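Long-range contact in DNA mismatch repair protein MutS (Thermus aquaticus, PDB 1EWQ), which takes part in DNA mismatch repair, binding mismatched DNA and probably carrying out the recognition step, and has a weak ATPase activity: residues I435-K439 with L450-Y456. Numbering follows the deposited sequence.
Sequences IPTLK and LEVTRPY
How a long helix passes into a β-sheet is illustrated by the small four-stranded antiparallel sheet of MutS at the far end of helix 406-433, close to the bound DNA (nearest atom about 6 Å). A type I turn from Ile435 to Leu438, closed by the hydrogen bond from Leu438 N to Ile435 O (3.0 Å), leads into edge strand 439-443. There Lys439 and Glu451 form an antiparallel hydrogen-bonded pair, CA-CA 4.9 Å: Lys439 N donates to Glu451 O (2.9 Å) and Glu451 N to Lys439 O (2.6 Å). Their side chains share one face. Lys439 (mtmt) and Glu451 (chi1 and chi2 t, chi3 83°) make a long salt bridge, NZ to OE1 3.9 Å; a water 2.9 Å from Lys439 NZ and 2.5 Å from Glu451 OE1 spans the gap, while Glu451 OE2 pairs with Arg475. Leu438 (chi1 t) and Leu450 (chi1 m) meet CD2 to CD2 at 4.1 Å; Ile435 (chi1 m, chi2 t) puts CD1 4.0 Å from Val452 CG2. Beyond the strand, a turn places the Tyr456 ring face (chi1 m, chi2 87°) against Ile435, whose CG2 lies 3.7 Å from the ring centroid, a CH-pi contact. Nearer the turn 435-438, another water links Thr437 (chi1 p) to the strand, 3.0 Å from Thr437 OG1 and 2.9 Å from Thr453 N.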
loop_
_atom_site.group_PDB
_atom_site.type_symbol
_atom_site.label_atom_id
_atom_site.label_comp_id
_atom_site.label_asym_id
_atom_site.label_seq_id
_atom_site.Cartn_x
_atom_site.Cartn_y
_atom_site.Cartn_z
ATOM N N ILE C 435 -37.434 29.637 -45.927
ATOM C CA ILE C 435 -37.497 28.927 -44.658
ATOM C C ILE C 435 -36.494 29.592 -43.708
ATOM O O ILE C 435 -35.305 29.278 -43.715
ATOM C CB ILE C 435 -37.144 27.444 -44.850
ATOM C CG1 ILE C 435 -37.976 26.864 -45.997
ATOM C CG2 ILE C 435 -37.414 26.673 -43.566
ATOM C CD1 ILE C 435 -37.653 25.422 -46.330
ATOM N N PRO C 436 -36.973 30.523 -42.870
ATOM C CA PRO C 436 -36.127 31.249 -41.918
ATOM C C PRO C 436 -35.205 30.419 -41.029
ATOM O O PRO C 436 -34.048 30.783 -40.836
ATOM C CB PRO C 436 -37.139 32.073 -41.118
ATOM C CG PRO C 436 -38.362 31.212 -41.148
ATOM C CD PRO C 436 -38.395 30.786 -42.596
ATOM N N THR C 437 -35.703 29.307 -40.492
ATOM C CA THR C 437 -34.882 28.475 -39.619
ATOM C C THR C 437 -33.997 27.448 -40.328
ATOM O O THR C 437 -33.397 26.594 -39.677
ATOM C CB THR C 437 -35.752 27.737 -38.589
ATOM O OG1 THR C 437 -36.800 27.030 -39.264
ATOM C CG2 THR C 437 -36.353 28.725 -37.600
ATOM N N LEU C 438 -33.911 27.518 -41.655
ATOM C CA LEU C 438 -33.067 26.578 -42.398
ATOM C C LEU C 438 -31.635 26.725 -41.899
ATOM O O LEU C 438 -31.199 27.818 -41.540
ATOM C CB LEU C 438 -33.128 26.862 -43.902
ATOM C CG LEU C 438 -32.256 26.010 -44.836
ATOM C CD1 LEU C 438 -32.807 26.080 -46.245
ATOM C CD2 LEU C 438 -30.801 26.486 -44.799
ATOM N N LYS C 439 -30.902 25.622 -41.872
ATOM C CA LYS C 439 -29.532 25.673 -41.401
ATOM C C LYS C 439 -28.566 24.791 -42.157
ATOM O O LYS C 439 -28.948 23.779 -42.731
ATOM C CB LYS C 439 -29.474 25.316 -39.905
ATOM C CG LYS C 439 -29.812 26.489 -38.992
ATOM C CD LYS C 439 -29.647 26.150 -37.512
ATOM C CE LYS C 439 -30.675 25.132 -37.051
ATOM N NZ LYS C 439 -30.596 24.883 -35.578
ATOM N N LEU C 450 -27.927 20.602 -45.323
ATOM C CA LEU C 450 -28.943 21.644 -45.183
ATOM C C LEU C 450 -29.984 21.005 -44.272
ATOM O O LEU C 450 -30.374 19.853 -44.485
ATOM C CB LEU C 450 -29.569 21.965 -46.542
ATOM C CG LEU C 450 -28.649 22.624 -47.568
ATOM C CD1 LEU C 450 -29.126 22.302 -48.972
ATOM C CD2 LEU C 450 -28.614 24.129 -47.320
ATOM N N GLU C 451 -30.435 21.745 -43.267
ATOM C CA GLU C 451 -31.394 21.215 -42.308
ATOM C C GLU C 451 -32.677 22.045 -42.246
ATOM O O GLU C 451 -32.634 23.265 -42.095
ATOM C CB GLU C 451 -30.743 21.156 -40.919
ATOM C CG GLU C 451 -31.588 20.508 -39.832
ATOM C CD GLU C 451 -30.947 20.619 -38.455
ATOM O OE1 GLU C 451 -31.101 21.681 -37.802
ATOM O OE2 GLU C 451 -30.274 19.655 -38.027
ATOM N N VAL C 452 -33.811 21.363 -42.372
ATOM C CA VAL C 452 -35.130 21.993 -42.317
ATOM C C VAL C 452 -35.976 21.230 -41.305
ATOM O O VAL C 452 -35.897 20.004 -41.218
ATOM C CB VAL C 452 -35.844 21.942 -43.695
ATOM C CG1 VAL C 452 -37.271 22.461 -43.565
ATOM C CG2 VAL C 452 -35.082 22.780 -44.723
ATOM N N THR C 453 -36.780 21.956 -40.539
ATOM C CA THR C 453 -37.660 21.350 -39.539
ATOM C C THR C 453 -38.987 20.901 -40.163
ATOM O O THR C 453 -39.392 21.400 -41.217
ATOM C CB THR C 453 -37.988 22.339 -38.416
ATOM O OG1 THR C 453 -38.668 23.474 -38.972
ATOM C CG2 THR C 453 -36.714 22.795 -37.723
ATOM N N ARG C 454 -39.655 19.973 -39.481
ATOM C CA ARG C 454 -40.927 19.408 -39.912
ATOM C C ARG C 454 -41.941 20.394 -40.487
ATOM O O ARG C 454 -42.507 20.141 -41.546
ATOM C CB ARG C 454 -41.574 18.627 -38.756
ATOM C CG ARG C 454 -42.861 17.887 -39.139
ATOM C CD ARG C 454 -43.380 17.045 -37.985
ATOM N NE ARG C 454 -42.522 15.891 -37.715
ATOM C CZ ARG C 454 -42.382 14.851 -38.533
ATOM N NH1 ARG C 454 -43.042 14.807 -39.682
ATOM N NH2 ARG C 454 -41.576 13.854 -38.199
ATOM N N PRO C 455 -42.177 21.534 -39.809
ATOM C CA PRO C 455 -43.141 22.517 -40.311
ATOM C C PRO C 455 -42.867 23.036 -41.726
ATOM O O PRO C 455 -43.740 23.653 -42.345
ATOM C CB PRO C 455 -43.079 23.631 -39.262
ATOM C CG PRO C 455 -42.754 22.885 -38.009
ATOM C CD PRO C 455 -41.670 21.942 -38.487
ATOM N N TYR C 456 -41.667 22.804 -42.245
ATOM C CA TYR C 456 -41.373 23.270 -43.593
ATOM C C TYR C 456 -41.069 22.154 -44.585
ATOM O O TYR C 456 -40.612 22.433 -45.688
ATOM C CB TYR C 456 -40.209 24.267 -43.584
ATOM C CG TYR C 456 -40.466 25.506 -42.756
ATOM C CD1 TYR C 456 -40.193 25.525 -41.389
ATOM C CD2 TYR C 456 -41.010 26.654 -43.335
ATOM C CE1 TYR C 456 -40.455 26.657 -40.621
ATOM C CE2 TYR C 456 -41.278 27.794 -42.576
ATOM C CZ TYR C 456 -41.002 27.788 -41.224
ATOM O OH TYR C 456 -41.295 28.901 -40.463
HETATM O O HOH W 1 -35.977 24.705 -40.975
HETATM O O HOH W 2 -33.373 23.786 -38.802
HETATM O O HOH W 3 -30.486 22.007 -35.393
#